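SusD-like carbohydrate binding protein (Bacteroides vulgatus, PDB 3LEW) probably binds carbohydrate at the bacterial outer membrane for nutrient uptake, as other members of the SusD family do. Local coordinates at residues L49-A54 with R68-F73; C213-Q218 with E405-I410; D411-Q416 with Y467-I472. All blocks are in the same frame, centred on the assembly; numbering follows the deposited sequence. Where two conformers were deposited one is given.

Contact 1 (L49-A54 with R68-F73); sequences LRANDA and RTHNEF
A chi1 of -160° swings the amide of Asn71 across to the backbone of Ala54, while His70, with CG beside its own N, lays its CB and ring along the two alanines of helix 46-54. The contact joins the C-terminal end of that helix to the short helix 68-71, two elements of the N-terminal, outer-membrane-associating family region of a SusD-family protein. Phe73 leaves helical geometry in a Schellman motif, with positive phi and its N bonded to His70 O. Ala54 points its methyl at the partner segment, and CB meets His70 CB at 3.7 Å. One turn earlier, Ala51 CB touches His70 CD2 at 3.6 Å, approaching the imidazole obliquely. The two alanine methyls are consistent with the close approach of the backbones, 4.7 Å between Ala54 CA and Asn71 CA. The far end of the imidazole is held from outside the pair, through a hydrogen bond between NE2 and Thr82 OG1. Asn71 does more than bridge the helices: its ND2 also bonds to Val59 O and its OD1 to Leu61 N, so the amide is fixed at both ends and ties the intervening strand 59-61 to the last carbonyl of helix 46-54. That carbonyl receives ND2 in its own plane, on a lone pair, with a C=O...N angle of 137°. The hydrogen bond is nearly straight (163° at the hydrogen), with Asn71 ND2 2.9 Å from Ala54 O; the same oxygen also accepts a CA-H contact from Asn71 CA at 3.4 Å.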
loop_
_atom_site.group_PDB
_atom_site.type_symbol
_atom_site.label_atom_id
_atom_site.label_comp_id
_atom_site.label_asym_id
_atom_site.label_seq_id
_atom_site.Cartn_x
_atom_site.Cartn_y
_atom_site.Cartn_z
ATOM N N LEU A 49 3.643 0.382 3.752
ATOM C CA LEU A 49 3.469 -0.300 2.452
ATOM C C LEU A 49 4.510 -1.409 2.318
ATOM O O LEU A 49 4.226 -2.532 1.865
ATOM C CB LEU A 49 3.620 0.695 1.316
ATOM C CG LEU A 49 2.586 1.838 1.337
ATOM C CD1 LEU A 49 2.812 2.700 0.085
ATOM C CD2 LEU A 49 1.136 1.346 1.346
ATOM N N ARG A 50 5.749 -1.121 2.766
ATOM C CA ARG A 50 6.795 -2.128 2.697
ATOM C C ARG A 50 6.518 -3.295 3.652
ATOM O O ARG A 50 6.650 -4.469 3.264
ATOM C CB ARG A 50 8.202 -1.491 2.965
ATOM C CG ARG A 50 8.992 -1.055 1.727
ATOM C CD ARG A 50 8.417 0.160 0.976
ATOM N NE ARG A 50 7.332 -0.221 0.057
ATOM C CZ ARG A 50 6.618 0.635 -0.657
ATOM N NH1 ARG A 50 6.777 1.965 -0.533
ATOM N NH2 ARG A 50 5.709 0.171 -1.509
ATOM N N ALA A 51 6.119 -2.997 4.885
ATOM C CA ALA A 51 5.708 -4.021 5.832
ATOM C C ALA A 51 4.640 -4.916 5.229
ATOM O O ALA A 51 4.721 -6.146 5.346
ATOM C CB ALA A 51 5.194 -3.388 7.174
ATOM N N ASN A 52 3.664 -4.296 4.575
ATOM C CA ASN A 52 2.539 -5.003 3.985
ATOM C C ASN A 52 2.950 -6.061 2.970
ATOM O O ASN A 52 2.345 -7.110 2.901
ATOM C CB ASN A 52 1.510 -4.056 3.351
ATOM C CG ASN A 52 0.780 -3.174 4.397
ATOM O OD1 ASN A 52 0.938 -3.384 5.626
ATOM N ND2 ASN A 52 0.100 -2.115 3.914
ATOM N N ASP A 53 3.955 -5.764 2.170
ATOM C CA ASP A 53 4.460 -6.727 1.213
ATOM C C ASP A 53 5.375 -7.752 1.826
ATOM O O ASP A 53 5.359 -8.907 1.401
ATOM C CB ASP A 53 5.141 -5.985 0.032
ATOM C CG ASP A 53 4.132 -5.247 -0.831
ATOM O OD1 ASP A 53 2.977 -5.740 -1.008
ATOM O OD2 ASP A 53 4.485 -4.178 -1.356
ATOM N N ALA A 54 6.194 -7.366 2.817
ATOM C CA ALA A 54 7.018 -8.322 3.530
ATOM C C ALA A 54 6.148 -9.375 4.218
ATOM O O ALA A 54 6.546 -10.525 4.372
ATOM C CB ALA A 54 7.944 -7.595 4.577
ATOM N N ARG A 68 13.444 -7.605 7.843
ATOM C CA ARG A 68 13.535 -9.080 8.018
ATOM C C ARG A 68 12.486 -9.581 9.039
ATOM O O ARG A 68 11.855 -10.582 8.786
ATOM C CB ARG A 68 14.929 -9.548 8.430
ATOM C CG ARG A 68 15.015 -11.124 8.592
ATOM C CD ARG A 68 16.258 -11.588 9.390
ATOM N NE ARG A 68 16.273 -10.966 10.730
ATOM C CZ ARG A 68 15.831 -11.521 11.858
ATOM N NH1 ARG A 68 15.343 -12.762 11.866
ATOM N NH2 ARG A 68 15.903 -10.843 12.999
ATOM N N THR A 69 12.305 -8.886 10.166
ATOM C CA THR A 69 11.373 -9.335 11.181
ATOM C C THR A 69 9.910 -9.265 10.675
ATOM O O THR A 69 9.087 -10.000 11.143
ATOM C CB THR A 69 11.519 -8.610 12.508
ATOM O OG1 THR A 69 11.287 -7.200 12.324
ATOM C CG2 THR A 69 12.947 -8.842 13.152
ATOM N N HIS A 70 9.617 -8.372 9.747
ATOM C CA HIS A 70 8.305 -8.276 9.105
ATOM C C HIS A 70 8.065 -9.503 8.258
ATOM O O HIS A 70 6.960 -10.072 8.303
ATOM C CB HIS A 70 8.140 -6.965 8.258
ATOM C CG HIS A 70 8.514 -5.721 9.000
ATOM N ND1 HIS A 70 9.796 -5.506 9.449
ATOM C CD2 HIS A 70 7.799 -4.624 9.364
ATOM C CE1 HIS A 70 9.850 -4.337 10.081
ATOM N NE2 HIS A 70 8.655 -3.772 10.033
ATOM N N ASN A 71 9.085 -9.939 7.496
ATOM C CA ASN A 71 8.968 -11.141 6.686
ATOM C C ASN A 71 8.679 -12.361 7.569
ATOM O O ASN A 71 7.997 -13.281 7.133
ATOM C CB ASN A 71 10.222 -11.299 5.824
ATOM C CG ASN A 71 10.048 -12.205 4.603
ATOM O OD1 ASN A 71 10.959 -12.998 4.309
ATOM N ND2 ASN A 71 8.958 -12.032 3.833
ATOM N N GLU A 72 9.188 -12.351 8.795
ATOM C CA GLU A 72 9.004 -13.403 9.795
ATOM C C GLU A 72 7.660 -13.344 10.534
ATOM O O GLU A 72 7.310 -14.282 11.297
ATOM C CB GLU A 72 10.051 -13.233 10.894
ATOM C CG GLU A 72 11.463 -13.403 10.486
ATOM C CD GLU A 72 12.384 -13.444 11.672
ATOM O OE1 GLU A 72 12.181 -12.683 12.639
ATOM O OE2 GLU A 72 13.314 -14.258 11.652
ATOM N N PHE A 73 6.952 -12.229 10.369
ATOM C CA PHE A 73 5.697 -11.913 11.088
ATOM C C PHE A 73 5.879 -11.536 12.554
ATOM O O PHE A 73 4.909 -11.532 13.335
ATOM C CB PHE A 73 4.627 -13.015 10.924
ATOM C CG PHE A 73 4.137 -13.160 9.520
ATOM C CD1 PHE A 73 3.119 -12.376 9.028
ATOM C CD2 PHE A 73 4.692 -14.100 8.695
ATOM C CE1 PHE A 73 2.686 -12.503 7.704
ATOM C CE2 PHE A 73 4.284 -14.237 7.422
ATOM C CZ PHE A 73 3.277 -13.439 6.902
#

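Contact 2 (C213-Q218 with E405-I410); sequences CLYARQ and EGFSLI
Glu405 OE2 takes salt bridges from Arg345 and Lys328 at the start of segment 405-410, whose Phe407 and Ile410 meet the ring of Tyr215. This tyrosine sits in the last turn of helix 202-215, just before the chain leaves helical geometry at Arg217 in a Schellman motif; the helix packs here against the SusD-family segment 405-410 within the largely helical core of the protein. The Tyr215 side chain crosses those of Phe407 and Ile410 at about a right angle. Ile410, in the first turn of helix 408-414, presses its CG2 methyl obliquely on the phenol, 3.4 Å from Tyr215 CE2. With CG1 beside the backbone N (chi1 -59°), CG2 lies anti to that N and is the branch that meets the tyrosine. The hydroxyl ends the reach: Tyr215 OH lies in the plane of the Phe407 ring, at its edge, 3.6 Å from Phe407 CD1. Tyr215 also touches Tyr174 of helix 170-187 and Leu130 and Ser134 of helix 111-135, and Ser134 also touches Ile410. Replacing Tyr215 by an alanine would remove the whole ring and is likely to open a gap beside Ile410 CG2 and leave the Phe407 edge without its neighbour. No hydrogen bond crosses between the segments, so they meet by van der Waals packing, with the phenol oxygen resting at a ring edge.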
loop_
_atom_site.group_PDB
_atom_site.type_symbol
_atom_site.label_atom_id
_atom_site.label_comp_id
_atom_site.label_asym_id
_atom_site.label_seq_id
_atom_site.Cartn_x
_atom_site.Cartn_y
_atom_site.Cartn_z
ATOM N N CYS A 213 -14.431 1.507 -0.853
ATOM C CA CYS A 213 -15.649 0.808 -1.044
ATOM C C CYS A 213 -15.434 -0.645 -1.345
ATOM O O CYS A 213 -16.173 -1.460 -0.836
ATOM C CB CYS A 213 -16.489 1.455 -2.131
ATOM S SG CYS A 213 -17.168 3.086 -1.643
ATOM N N LEU A 214 -14.408 -0.976 -2.113
ATOM C CA LEU A 214 -14.056 -2.383 -2.305
ATOM C C LEU A 214 -13.728 -3.083 -0.978
ATOM O O LEU A 214 -14.227 -4.190 -0.699
ATOM C CB LEU A 214 -12.888 -2.531 -3.291
ATOM C CG LEU A 214 -12.568 -3.991 -3.661
ATOM C CD1 LEU A 214 -13.569 -4.450 -4.745
ATOM C CD2 LEU A 214 -11.102 -4.134 -4.185
ATOM N N TYR A 215 -12.841 -2.474 -0.179
ATOM C CA TYR A 215 -12.414 -3.082 1.058
ATOM C C TYR A 215 -13.546 -3.240 2.067
ATOM O O TYR A 215 -13.578 -4.224 2.802
ATOM C CB TYR A 215 -11.283 -2.264 1.676
ATOM C CG TYR A 215 -9.976 -2.223 0.908
ATOM C CD1 TYR A 215 -9.804 -2.837 -0.332
ATOM C CD2 TYR A 215 -8.888 -1.545 1.441
ATOM C CE1 TYR A 215 -8.595 -2.780 -0.992
ATOM C CE2 TYR A 215 -7.689 -1.510 0.773
ATOM C CZ TYR A 215 -7.538 -2.117 -0.429
ATOM O OH TYR A 215 -6.332 -2.011 -1.107
ATOM N N ALA A 216 -14.489 -2.301 2.042
ATOM C CA ALA A 216 -15.699 -2.330 2.859
ATOM C C ALA A 216 -16.818 -3.251 2.339
ATOM O O ALA A 216 -17.881 -3.347 2.967
ATOM C CB ALA A 216 -16.251 -0.872 3.034
ATOM N N ARG A 217 -16.595 -3.895 1.186
ATOM C CA ARG A 217 -17.566 -4.794 0.546
ATOM C C ARG A 217 -18.836 -4.099 0.054
ATOM O O ARG A 217 -19.924 -4.708 0.008
ATOM C CB ARG A 217 -17.865 -6.013 1.469
ATOM C CG ARG A 217 -16.590 -6.632 1.976
ATOM C CD ARG A 217 -16.813 -7.947 2.793
ATOM N NE ARG A 217 -17.229 -9.074 1.955
ATOM C CZ ARG A 217 -16.408 -9.846 1.253
ATOM N NH1 ARG A 217 -15.116 -9.632 1.264
ATOM N NH2 ARG A 217 -16.895 -10.849 0.514
ATOM N N GLN A 218 -18.682 -2.805 -0.289
ATOM C CA GLN A 218 -19.727 -1.980 -0.898
ATOM C C GLN A 218 -19.546 -2.048 -2.416
ATOM O O GLN A 218 -19.024 -1.118 -3.048
ATOM C CB GLN A 218 -19.590 -0.534 -0.404
ATOM C CG GLN A 218 -19.942 -0.394 1.074
ATOM C CD GLN A 218 -21.410 -0.614 1.335
ATOM O OE1 GLN A 218 -22.236 -0.409 0.466
ATOM N NE2 GLN A 218 -21.740 -1.051 2.530
ATOM N N GLU A 405 4.072 -2.766 -4.112
ATOM C CA GLU A 405 3.414 -1.462 -3.958
ATOM C C GLU A 405 2.554 -1.308 -2.707
ATOM O O GLU A 405 1.965 -0.253 -2.507
ATOM C CB GLU A 405 2.578 -1.169 -5.205
ATOM C CG GLU A 405 3.466 -0.963 -6.448
ATOM C CD GLU A 405 2.656 -0.741 -7.698
ATOM O OE1 GLU A 405 2.065 0.375 -7.880
ATOM O OE2 GLU A 405 2.649 -1.695 -8.501
ATOM N N GLY A 406 2.523 -2.323 -1.855
ATOM C CA GLY A 406 1.940 -2.201 -0.526
ATOM C C GLY A 406 0.606 -2.871 -0.235
ATOM O O GLY A 406 -0.045 -2.509 0.739
ATOM N N PHE A 407 0.223 -3.868 -1.027
ATOM C CA PHE A 407 -1.108 -4.446 -0.937
ATOM C C PHE A 407 -1.137 -5.887 -0.420
ATOM O O PHE A 407 -2.229 -6.380 -0.132
ATOM C CB PHE A 407 -1.768 -4.446 -2.317
ATOM C CG PHE A 407 -1.973 -3.079 -2.907
ATOM C CD1 PHE A 407 -3.104 -2.354 -2.626
ATOM C CD2 PHE A 407 -1.022 -2.520 -3.755
ATOM C CE1 PHE A 407 -3.280 -1.083 -3.170
ATOM C CE2 PHE A 407 -1.206 -1.254 -4.328
ATOM C CZ PHE A 407 -2.354 -0.551 -4.040
ATOM N N SER A 408 -0.003 -6.580 -0.311
ATOM C CA SER A 408 -0.108 -8.037 -0.077
ATOM C C SER A 408 -0.868 -8.387 1.203
ATOM O O SER A 408 -1.797 -9.182 1.182
ATOM C CB SER A 408 1.252 -8.745 -0.037
ATOM O OG SER A 408 2.023 -8.538 -1.231
ATOM N N LEU A 409 -0.489 -7.773 2.327
ATOM C CA LEU A 409 -1.169 -8.063 3.615
ATOM C C LEU A 409 -2.597 -7.567 3.587
ATOM O O LEU A 409 -3.478 -8.162 4.188
ATOM C CB LEU A 409 -0.436 -7.386 4.763
ATOM C CG LEU A 409 -1.016 -7.570 6.183
ATOM C CD1 LEU A 409 -0.907 -9.047 6.677
ATOM C CD2 LEU A 409 -0.296 -6.590 7.176
ATOM N N ILE A 410 -2.828 -6.435 2.915
ATOM C CA ILE A 410 -4.175 -5.832 2.891
ATOM C C ILE A 410 -5.161 -6.759 2.210
ATOM O O ILE A 410 -6.261 -6.988 2.689
ATOM C CB ILE A 410 -4.157 -4.472 2.114
ATOM C CG1 ILE A 410 -3.176 -3.483 2.787
ATOM C CG2 ILE A 410 -5.591 -3.958 1.895
ATOM C CD1 ILE A 410 -3.388 -3.241 4.260
#

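Contact 3 (D411-Q416 with Y467-I472); sequences DIIRNQ and YYLYRI
Ile412 and Ile413 are the residues of 411-416 that meet Tyr468 and Leu469, and Asp411 precedes them with a carboxylate engaged within its own helix. Asp411 OD1 is held side-on by Arg414, with NE at 2.9 Å and NH2 at 3.2 Å reaching it from the same face of the carboxylate; OD2 turns to Arg398. Ile412 then places a methyl over a face of the Tyr468 ring: CG2 lies 3.8 Å from the ring centroid and 18° off its normal, a CH-pi contact shifted toward the CE2 rim. Its chi1 of -77° sets CG1 beside the backbone N and CG2 opposite that N, aimed at the phenol. The Tyr468 hydroxyl is bonded beyond this pair to Val419 N, in the loop after the helix, which Ile412 also touches. Here the irregular loop before helix 474-479 packs against helix 408-414 in the SusD-family part of the protein, whose sequence family belongs to the TPR clan. Ile413 slides past Tyr468 in the opposite direction, its CG1 4.1 Å from Tyr468 CB. Its CD1 reaches further, to 3.9 Å from Leu469 CD2 and 3.6 Å from Tyr468 O, a buried carbonyl oxygen that has no polar partner in the model. Arg414 meets Asp411 OD1 at its edge, in the guanidinium plane, and has a second salt bridge to Glu355 and Asn415 OD1 3.3 Å above one face. Gln416, the first residue to leave helical geometry, has the positive phi of a Schellman motif, and its OE1 bonds Asn464 ND2.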
loop_
_atom_site.group_PDB
_atom_site.type_symbol
_atom_site.label_atom_id
_atom_site.label_comp_id
_atom_site.label_asym_id
_atom_site.label_seq_id
_atom_site.Cartn_x
_atom_site.Cartn_y
_atom_site.Cartn_z
ATOM N N ASP A 411 -4.696 -7.423 1.170
ATOM C CA ASP A 411 -5.497 -8.427 0.461
ATOM C C ASP A 411 -5.688 -9.696 1.265
ATOM O O ASP A 411 -6.784 -10.235 1.291
ATOM C CB ASP A 411 -4.889 -8.761 -0.881
ATOM C CG ASP A 411 -5.080 -7.651 -1.910
ATOM O OD1 ASP A 411 -5.861 -6.669 -1.706
ATOM O OD2 ASP A 411 -4.414 -7.749 -2.969
ATOM N N ILE A 412 -4.628 -10.168 1.937
ATOM C CA ILE A 412 -4.704 -11.347 2.818
ATOM C C ILE A 412 -5.789 -11.148 3.903
ATOM O O ILE A 412 -6.634 -12.031 4.169
ATOM C CB ILE A 412 -3.303 -11.640 3.424
ATOM C CG1 ILE A 412 -2.454 -12.317 2.323
ATOM C CG2 ILE A 412 -3.376 -12.567 4.683
ATOM C CD1 ILE A 412 -0.956 -12.382 2.598
ATOM N N ILE A 413 -5.767 -9.989 4.506
ATOM C CA ILE A 413 -6.746 -9.602 5.549
ATOM C C ILE A 413 -8.164 -9.512 4.945
ATOM O O ILE A 413 -9.058 -10.236 5.361
ATOM C CB ILE A 413 -6.387 -8.296 6.218
ATOM C CG1 ILE A 413 -5.150 -8.438 7.131
ATOM C CG2 ILE A 413 -7.513 -7.802 7.102
ATOM C CD1 ILE A 413 -4.568 -7.089 7.705
ATOM N N ARG A 414 -8.357 -8.645 3.958
ATOM C CA ARG A 414 -9.737 -8.394 3.492
ATOM C C ARG A 414 -10.386 -9.599 2.821
ATOM O O ARG A 414 -11.595 -9.781 2.886
ATOM C CB ARG A 414 -9.784 -7.170 2.601
ATOM C CG ARG A 414 -9.243 -7.403 1.183
ATOM C CD ARG A 414 -9.148 -6.121 0.390
ATOM N NE ARG A 414 -8.611 -6.426 -0.928
ATOM C CZ ARG A 414 -9.342 -6.847 -1.962
ATOM N NH1 ARG A 414 -10.642 -6.924 -1.885
ATOM N NH2 ARG A 414 -8.736 -7.180 -3.102
ATOM N N ASN A 415 -9.593 -10.455 2.194
ATOM C CA ASN A 415 -10.137 -11.639 1.507
ATOM C C ASN A 415 -10.175 -12.906 2.391
ATOM O O ASN A 415 -10.597 -13.972 1.935
ATOM C CB ASN A 415 -9.323 -11.931 0.247
ATOM C CG ASN A 415 -9.356 -10.795 -0.760
ATOM O OD1 ASN A 415 -10.313 -10.047 -0.831
ATOM N ND2 ASN A 415 -8.326 -10.728 -1.598
ATOM N N GLN A 416 -9.688 -12.795 3.631
ATOM C CA GLN A 416 -9.583 -13.948 4.555
ATOM C C GLN A 416 -8.777 -15.073 3.919
ATOM O O GLN A 416 -9.130 -16.255 3.998
ATOM C CB GLN A 416 -10.949 -14.415 5.054
ATOM C CG GLN A 416 -11.684 -13.354 5.840
ATOM C CD GLN A 416 -12.955 -13.866 6.446
ATOM O OE1 GLN A 416 -12.946 -14.787 7.307
ATOM N NE2 GLN A 416 -14.068 -13.321 5.994
ATOM N N TYR A 467 -1.143 -12.688 13.749
ATOM C CA TYR A 467 0.102 -12.168 13.201
ATOM C C TYR A 467 -0.081 -11.201 12.014
ATOM O O TYR A 467 0.876 -10.542 11.601
ATOM C CB TYR A 467 1.054 -13.313 12.838
ATOM C CG TYR A 467 1.575 -14.053 14.043
ATOM C CD1 TYR A 467 2.578 -13.491 14.836
ATOM C CD2 TYR A 467 1.084 -15.331 14.401
ATOM C CE1 TYR A 467 3.061 -14.145 15.958
ATOM C CE2 TYR A 467 1.570 -15.989 15.516
ATOM C CZ TYR A 467 2.555 -15.387 16.293
ATOM O OH TYR A 467 3.094 -16.038 17.371
ATOM N N TYR A 468 -1.299 -11.135 11.462
ATOM C CA TYR A 468 -1.571 -10.252 10.340
ATOM C C TYR A 468 -1.909 -8.822 10.745
ATOM O O TYR A 468 -1.830 -7.952 9.922
ATOM C CB TYR A 468 -2.724 -10.791 9.494
ATOM C CG TYR A 468 -2.517 -12.153 8.855
ATOM C CD1 TYR A 468 -1.239 -12.601 8.479
ATOM C CD2 TYR A 468 -3.611 -12.932 8.469
ATOM C CE1 TYR A 468 -1.066 -13.840 7.883
ATOM C CE2 TYR A 468 -3.443 -14.217 7.888
ATOM C CZ TYR A 468 -2.163 -14.637 7.548
ATOM O OH TYR A 468 -1.954 -15.881 6.943
ATOM N N LEU A 469 -2.375 -8.597 11.975
ATOM C CA LEU A 469 -2.937 -7.261 12.273
ATOM C C LEU A 469 -1.987 -6.256 12.877
ATOM O O LEU A 469 -1.164 -6.597 13.763
ATOM C CB LEU A 469 -4.154 -7.388 13.181
ATOM C CG LEU A 469 -5.305 -8.252 12.717
ATOM C CD1 LEU A 469 -6.467 -8.158 13.794
ATOM C CD2 LEU A 469 -5.756 -7.830 11.358
ATOM N N TYR A 470 -2.118 -5.000 12.446
ATOM C CA TYR A 470 -1.484 -3.895 13.180
ATOM C C TYR A 470 -2.237 -3.747 14.515
ATOM O O TYR A 470 -3.405 -4.177 14.639
ATOM C CB TYR A 470 -1.544 -2.591 12.414
ATOM C CG TYR A 470 -0.589 -2.478 11.216
ATOM C CD1 TYR A 470 -0.672 -3.333 10.126
ATOM C CD2 TYR A 470 0.305 -1.420 11.145
ATOM C CE1 TYR A 470 0.179 -3.168 8.969
ATOM C CE2 TYR A 470 1.146 -1.257 10.043
ATOM C CZ TYR A 470 1.085 -2.139 8.971
ATOM O OH TYR A 470 1.925 -1.899 7.882
ATOM N N ARG A 471 -1.532 -3.265 15.523
ATOM C CA ARG A 471 -2.027 -3.182 16.898
ATOM C C ARG A 471 -2.040 -1.779 17.476
ATOM O O ARG A 471 -1.129 -0.990 17.327
ATOM C CB ARG A 471 -1.140 -4.063 17.781
ATOM C CG ARG A 471 -1.126 -5.519 17.319
ATOM C CD ARG A 471 -0.324 -6.405 18.246
ATOM N NE ARG A 471 -0.938 -6.513 19.570
ATOM C CZ ARG A 471 -0.515 -7.310 20.543
ATOM N NH1 ARG A 471 0.556 -8.089 20.369
ATOM N NH2 ARG A 471 -1.175 -7.333 21.717
ATOM N N ILE A 472 -3.106 -1.475 18.200
ATOM C CA ILE A 472 -3.139 -0.280 19.027
ATOM C C ILE A 472 -1.898 -0.316 19.932
ATOM O O ILE A 472 -1.506 -1.388 20.470
ATOM C CB ILE A 472 -4.450 -0.222 19.831
ATOM C CG1 ILE A 472 -5.653 -0.152 18.873
ATOM C CG2 ILE A 472 -4.405 0.930 20.806
ATOM C CD1 ILE A 472 -7.028 -0.466 19.460
#

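How the contacts relate
All three contacts are buried, and none is a surface contact; contact 2 lies nearest the centre of the chain. Contacts 2 and 3 share helix 408-414, with Ile410 facing helix 202-215 and Ile412 and Ile413 facing the irregular segment 467-472. Tyr215 also lies against Arg414, so the two meet along that helix. Contact 1 reaches it through helix 46-54, where Asn52 O bonds Leu409 N and Asp53 OD1 bonds Ser408 OG; Asn52 OD1 further bonds Tyr470 OH of contact 3. Chemistry differs accordingly: contact 1 adds an amide-carbonyl bond at a helix end, whereas contacts 2 and 3 cross without hydrogen bonds, mainly through methyls on aromatic rings, with a phenol oxygen at a ring edge in contact 2 and an aliphatic pair in contact 3.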